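Long-range contacts in esterase YbfF (Escherichia coli, PDB 3BF7), which is an alpha/beta hydrolase with a helical cap, an esterase that probably cleaves ester and perhaps thioester bonds: residues A[69-74]-A[93-98]; A[80-85]-A[105-110]. The protein carries 1 engineered substitution. One frame throughout, in Å; residues are numbered along the deposited sequence.

Interaction 1: residues A[69-74]-A[93-98]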
loop_
_atom_site.group_PDB
_atom_site.type_symbol
_atom_site.label_atom_id
_atom_site.label_comp_id
_atom_site.label_asym_id
_atom_site.label_seq_id
_atom_site.Cartn_x
_atom_site.Cartn_y
_atom_site.Cartn_z
ATOM N N GLN A 69 -12.970 -2.099 5.363
ATOM C CA GLN A 69 -14.342 -2.245 4.889
ATOM C C GLN A 69 -14.421 -1.917 3.400
ATOM O O GLN A 69 -15.174 -2.551 2.660
ATOM C CB GLN A 69 -15.283 -1.317 5.659
ATOM C CG GLN A 69 -16.728 -1.391 5.187
ATOM C CD GLN A 69 -17.372 -2.724 5.499
ATOM O OE1 GLN A 69 -17.433 -3.139 6.657
ATOM N NE2 GLN A 69 -17.861 -3.405 4.467
ATOM N N ASP A 70 -13.656 -0.920 2.964
ATOM C CA ASP A 70 -13.647 -0.552 1.551
ATOM C C ASP A 70 -13.228 -1.765 0.722
ATOM O O ASP A 70 -13.751 -1.992 -0.367
ATOM C CB ASP A 70 -12.659 0.587 1.280
ATOM C CG ASP A 70 -13.091 1.912 1.877
ATOM O OD1 ASP A 70 -12.241 2.827 1.908
ATOM O OD2 ASP A 70 -14.261 2.055 2.302
ATOM N N LEU A 71 -12.266 -2.532 1.232
ATOM C CA LEU A 71 -11.802 -3.714 0.521
ATOM C C LEU A 71 -12.928 -4.743 0.443
ATOM O O LEU A 71 -13.124 -5.376 -0.593
ATOM C CB LEU A 71 -10.557 -4.299 1.207
ATOM C CG LEU A 71 -9.314 -3.388 1.188
ATOM C CD1 LEU A 71 -8.170 -4.047 1.943
ATOM C CD2 LEU A 71 -8.899 -3.101 -0.250
ATOM N N VAL A 72 -13.677 -4.907 1.530
ATOM C CA VAL A 72 -14.797 -5.846 1.529
ATOM C C VAL A 72 -15.859 -5.386 0.527
ATOM O O VAL A 72 -16.366 -6.185 -0.262
ATOM C CB VAL A 72 -15.454 -5.954 2.925
ATOM C CG1 VAL A 72 -16.693 -6.838 2.851
ATOM C CG2 VAL A 72 -14.465 -6.531 3.922
ATOM N N ASP A 73 -16.188 -4.098 0.553
ATOM C CA ASP A 73 -17.192 -3.559 -0.360
ATOM C C ASP A 73 -16.765 -3.728 -1.809
ATOM O O ASP A 73 -17.597 -3.954 -2.693
ATOM C CB ASP A 73 -17.441 -2.075 -0.088
ATOM C CG ASP A 73 -18.090 -1.823 1.256
ATOM O OD1 ASP A 73 -18.777 -2.728 1.769
ATOM O OD2 ASP A 73 -17.925 -0.707 1.787
ATOM N N THR A 74 -15.465 -3.611 -2.051
ATOM C CA THR A 74 -14.927 -3.747 -3.393
ATOM C C THR A 74 -15.009 -5.203 -3.847
ATOM O O THR A 74 -15.362 -5.481 -4.996
ATOM C CB THR A 74 -13.478 -3.218 -3.444
ATOM O OG1 THR A 74 -13.480 -1.822 -3.119
ATOM C CG2 THR A 74 -12.878 -3.409 -4.830
ATOM N N LYS A 93 -1.242 -1.918 6.000
ATOM C CA LYS A 93 -2.003 -1.781 7.236
ATOM C C LYS A 93 -3.494 -2.025 6.964
ATOM O O LYS A 93 -4.179 -2.640 7.777
ATOM C CB LYS A 93 -1.773 -0.403 7.868
ATOM C CG LYS A 93 -0.580 -0.373 8.822
ATOM C CD LYS A 93 -0.336 1.018 9.386
ATOM C CE LYS A 93 0.690 0.995 10.513
ATOM N NZ LYS A 93 0.959 2.368 11.031
ATOM N N ALA A 94 -3.995 -1.575 5.816
ATOM C CA ALA A 94 -5.399 -1.802 5.482
ATOM C C ALA A 94 -5.667 -3.303 5.336
ATOM O O ALA A 94 -6.682 -3.817 5.813
ATOM C CB ALA A 94 -5.757 -1.076 4.188
ATOM N N VAL A 95 -4.749 -4.004 4.679
ATOM C CA VAL A 95 -4.882 -5.440 4.477
ATOM C C VAL A 95 -4.776 -6.189 5.804
ATOM O O VAL A 95 -5.508 -7.152 6.039
ATOM C CB VAL A 95 -3.809 -5.942 3.486
ATOM C CG1 VAL A 95 -3.721 -7.462 3.513
ATOM C CG2 VAL A 95 -4.144 -5.439 2.085
ATOM N N MET A 96 -3.867 -5.757 6.675
ATOM C CA MET A 96 -3.753 -6.411 7.971
ATOM C C MET A 96 -5.031 -6.177 8.776
ATOM O O MET A 96 -5.508 -7.077 9.465
ATOM C CB MET A 96 -2.534 -5.899 8.743
ATOM C CG MET A 96 -1.211 -6.374 8.154
ATOM S SD MET A 96 0.241 -5.930 9.132
ATOM C CE MET A 96 0.323 -4.158 8.840
ATOM N N ALA A 97 -5.592 -4.974 8.688
ATOM C CA ALA A 97 -6.824 -4.667 9.409
ATOM C C ALA A 97 -7.977 -5.524 8.887
ATOM O O ALA A 97 -8.903 -5.850 9.634
ATOM C CB ALA A 97 -7.160 -3.188 9.268
ATOM N N LEU A 98 -7.921 -5.890 7.608
ATOM C CA LEU A 98 -8.968 -6.715 7.021
ATOM C C LEU A 98 -9.035 -8.083 7.696
ATOM O O LEU A 98 -10.108 -8.680 7.774
ATOM C CB LEU A 98 -8.736 -6.886 5.517
ATOM C CG LEU A 98 -9.772 -7.738 4.769
ATOM C CD1 LEU A 98 -11.158 -7.118 4.889
ATOM C CD2 LEU A 98 -9.367 -7.856 3.307
#
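Leu71 and Leu98 bury the most surface where helix 64-78 crosses helix 90-101, with Val72 third. The axes of the two short segments approach to 9.7 Å at a signed crossing angle of -76°, and 183 Å² is buried between the two segments. Leu71 has CG anti to its carbonyl carbon (chi1 -65°) and a nearly straight chi2, which sends CD1 toward the second helix. That one methyl does the touching: it lies 4.2 Å from CD2 of Leu98, 4.3 Å from CG2 of Val95 and 4.4 Å from CB of Ala94, loose spacings spread over just over one helical turn, from Ala94 to Leu98. The same Leu71 CD1 is 4.2 Å from the backbone O of Ala94. Leu98 reaches back with CG anti to its backbone N (chi1 180°), and its two methyls divide the work, CD2 going to Leu71 and CD1 to Val72. The Val72 branch involved is CG2, which stands anti to the carbonyl carbon. It meets Leu98 CD1 at 3.5 Å as the two side chains cross obliquely, tighter than usual van der Waals contact. Phe85 of strand 83-88 touches Leu71, Val95 and Leu98, placing the crossing over the central sheet. All cross-helix pairs joining side chains are carbon to carbon, so between these two segments the contact rests on shape and hydrophobic burial, without a hydrogen bond or salt bridge.

Interaction 2: residues A[80-85]-A[105-110]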
loop_
_atom_site.group_PDB
_atom_site.type_symbol
_atom_site.label_atom_id
_atom_site.label_comp_id
_atom_site.label_asym_id
_atom_site.label_seq_id
_atom_site.Cartn_x
_atom_site.Cartn_y
_atom_site.Cartn_z
ATOM N N ILE A 80 -16.375 -11.379 -5.564
ATOM C CA ILE A 80 -15.236 -12.229 -5.234
ATOM C C ILE A 80 -15.390 -12.664 -3.779
ATOM O O ILE A 80 -15.447 -11.824 -2.883
ATOM C CB ILE A 80 -13.903 -11.464 -5.387
ATOM C CG1 ILE A 80 -13.683 -11.091 -6.855
ATOM C CG2 ILE A 80 -12.748 -12.313 -4.869
ATOM C CD1 ILE A 80 -12.438 -10.263 -7.096
ATOM N N ASP A 81 -15.455 -13.970 -3.545
ATOM C CA ASP A 81 -15.621 -14.486 -2.190
ATOM C C ASP A 81 -14.368 -14.381 -1.329
ATOM O O ASP A 81 -14.448 -14.044 -0.149
ATOM C CB ASP A 81 -16.084 -15.945 -2.229
ATOM C CG ASP A 81 -17.461 -16.104 -2.847
ATOM O OD1 ASP A 81 -18.406 -15.437 -2.376
ATOM O OD2 ASP A 81 -17.595 -16.899 -3.801
ATOM N N LYS A 82 -13.214 -14.675 -1.916
ATOM C CA LYS A 82 -11.962 -14.620 -1.172
ATOM C C LYS A 82 -10.811 -14.258 -2.097
ATOM O O LYS A 82 -10.784 -14.664 -3.258
ATOM C CB LYS A 82 -11.699 -15.976 -0.510
ATOM C CG LYS A 82 -10.444 -16.039 0.345
ATOM C CD LYS A 82 -10.256 -17.426 0.951
ATOM C CE LYS A 82 -10.102 -18.491 -0.126
ATOM N NZ LYS A 82 -9.908 -19.854 0.448
ATOM N N ALA A 83 -9.859 -13.490 -1.580
ATOM C CA ALA A 83 -8.715 -13.087 -2.380
ATOM C C ALA A 83 -7.452 -12.998 -1.550
ATOM O O ALA A 83 -7.499 -12.911 -0.324
ATOM C CB ALA A 83 -8.985 -11.735 -3.033
ATOM N N THR A 84 -6.321 -13.055 -2.238
ATOM C CA THR A 84 -5.026 -12.898 -1.600
ATOM C C THR A 84 -4.791 -11.394 -1.680
ATOM O O THR A 84 -5.098 -10.770 -2.696
ATOM C CB THR A 84 -3.941 -13.664 -2.374
ATOM O OG1 THR A 84 -4.051 -15.056 -2.058
ATOM C CG2 THR A 84 -2.543 -13.169 -2.017
ATOM N N PHE A 85 -4.272 -10.813 -0.606
ATOM C CA PHE A 85 -4.030 -9.377 -0.555
ATOM C C PHE A 85 -2.560 -9.047 -0.376
ATOM O O PHE A 85 -1.877 -9.643 0.460
ATOM C CB PHE A 85 -4.814 -8.758 0.603
ATOM C CG PHE A 85 -6.289 -8.644 0.347
ATOM C CD1 PHE A 85 -6.832 -7.451 -0.122
ATOM C CD2 PHE A 85 -7.140 -9.721 0.575
ATOM C CE1 PHE A 85 -8.199 -7.333 -0.361
ATOM C CE2 PHE A 85 -8.508 -9.613 0.336
ATOM C CZ PHE A 85 -9.036 -8.414 -0.130
ATOM N N ARG A 105 -12.612 -13.490 4.007
ATOM C CA ARG A 105 -12.485 -12.930 2.666
ATOM C C ARG A 105 -11.028 -12.887 2.205
ATOM O O ARG A 105 -10.739 -12.470 1.082
ATOM C CB ARG A 105 -13.081 -11.518 2.617
ATOM C CG ARG A 105 -14.530 -11.421 3.102
ATOM C CD ARG A 105 -15.467 -12.350 2.330
ATOM N NE ARG A 105 -15.687 -11.929 0.948
ATOM C CZ ARG A 105 -16.503 -10.944 0.579
ATOM N NH1 ARG A 105 -17.186 -10.263 1.489
ATOM N NH2 ARG A 105 -16.641 -10.645 -0.705
ATOM N N ILE A 106 -10.116 -13.329 3.069
ATOM C CA ILE A 106 -8.688 -13.329 2.754
ATOM C C ILE A 106 -8.099 -14.733 2.655
ATOM O O ILE A 106 -8.389 -15.603 3.481
ATOM C CB ILE A 106 -7.875 -12.579 3.831
ATOM C CG1 ILE A 106 -8.454 -11.184 4.054
ATOM C CG2 ILE A 106 -6.413 -12.478 3.408
ATOM C CD1 ILE A 106 -7.823 -10.449 5.218
ATOM N N ASP A 107 -7.269 -14.947 1.641
ATOM C CA ASP A 107 -6.595 -16.223 1.449
ATOM C C ASP A 107 -5.204 -16.008 2.037
ATOM O O ASP A 107 -4.975 -16.268 3.218
ATOM C CB ASP A 107 -6.496 -16.562 -0.041
ATOM C CG ASP A 107 -5.953 -17.956 -0.286
ATOM O OD1 ASP A 107 -5.532 -18.612 0.690
ATOM O OD2 ASP A 107 -5.945 -18.394 -1.454
ATOM N N LYS A 108 -4.279 -15.520 1.215
ATOM C CA LYS A 108 -2.929 -15.240 1.687
ATOM C C LYS A 108 -2.746 -13.734 1.870
ATOM O O LYS A 108 -3.549 -12.936 1.369
ATOM C CB LYS A 108 -1.896 -15.818 0.721
ATOM C CG LYS A 108 -1.935 -17.341 0.694
ATOM C CD LYS A 108 -0.703 -17.938 0.046
ATOM C CE LYS A 108 -0.709 -19.452 0.183
ATOM N NZ LYS A 108 0.559 -20.055 -0.303
ATOM N N LEU A 109 -1.693 -13.350 2.589
ATOM C CA LEU A 109 -1.442 -11.948 2.888
ATOM C C LEU A 109 0.030 -11.578 2.815
ATOM O O LEU A 109 0.880 -12.269 3.374
ATOM C CB LEU A 109 -1.979 -11.632 4.293
ATOM C CG LEU A 109 -1.859 -10.213 4.863
ATOM C CD1 LEU A 109 -2.848 -10.058 6.004
ATOM C CD2 LEU A 109 -0.444 -9.931 5.345
ATOM N N VAL A 110 0.318 -10.477 2.127
ATOM C CA VAL A 110 1.678 -9.968 1.997
ATOM C C VAL A 110 1.674 -8.495 2.388
ATOM O O VAL A 110 0.893 -7.708 1.848
ATOM C CB VAL A 110 2.201 -10.083 0.548
ATOM C CG1 VAL A 110 3.633 -9.569 0.467
ATOM C CG2 VAL A 110 2.134 -11.528 0.080
#
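Both flat groups of this pairing are met at their edges: the Arg105 guanidinium by the carbonyls of Ile80 and Asp81, the Phe85 ring by Arg105 O, 3.7 Å from Phe85 CE2. Bends at chi2 and chi3 curl the Arg105 side chain round to the carbonyls of Ile80 and Asp81. Its NH2 then donates to Ile80 O at 2.7 Å, 1° from the guanidinium plane and nearly straight at 166°. NE donates to Asp81 O, also at 2.7 Å but more bent (141°), arriving above the plane of that carbonyl. Asp76 forms a salt bridge with NH2, so this nitrogen is gripped twice. The Ile106 and Phe85 side chains cross at about a right angle, Ile106 CG1 lying 4.0 Å from Phe85 CD2. Between the backbones, Ala83 N donates to Arg105 O and Asp107 N to Ala83 O (2.8 Å); beyond them, Phe85 N donates to Lys108 O and Val110 N to Phe85 O. The bridges Ala83-Ile106 and Phe85-Leu109 differ in register by one residue, which defines a beta bulge. There Lys108 N makes a weak bond of 3.3 Å to Thr84 OG1, while the Asp107 carboxylate turns to Ser17. Strands 83-88 and 106-112, parallel and joined through helix 90-101, form a beta-alpha-beta unit of the alpha/beta hydrolase sheet; the first leads into a GxSxG sequence around Ser89, consistent with the nucleophile elbow of this fold.

How the interactions relate
Both contacts belong to one layered unit, their centres about 10 Å apart. Interaction 1 joins two helices on one side of the sheet and is largely buried; interaction 2 joins adjacent strands and runs from the buried sheet out to exposed residues at Asp81 and Lys82. The chemistry follows: apolar methyl packing between helices, directional backbone bonding between strands, with more surface buried in the latter (535 against 183 Å²). Their segments alternate along the chain, and the layers interlock directly. Leu98 CD2 lies 3.5 Å from Phe85 CZ, Leu98 CG 3.4 Å from Ile106 CD1, and Val95 CG1 3.4 Å from Phe85 CB, so Phe85 and Ile106 pack against the helix that connects their strands.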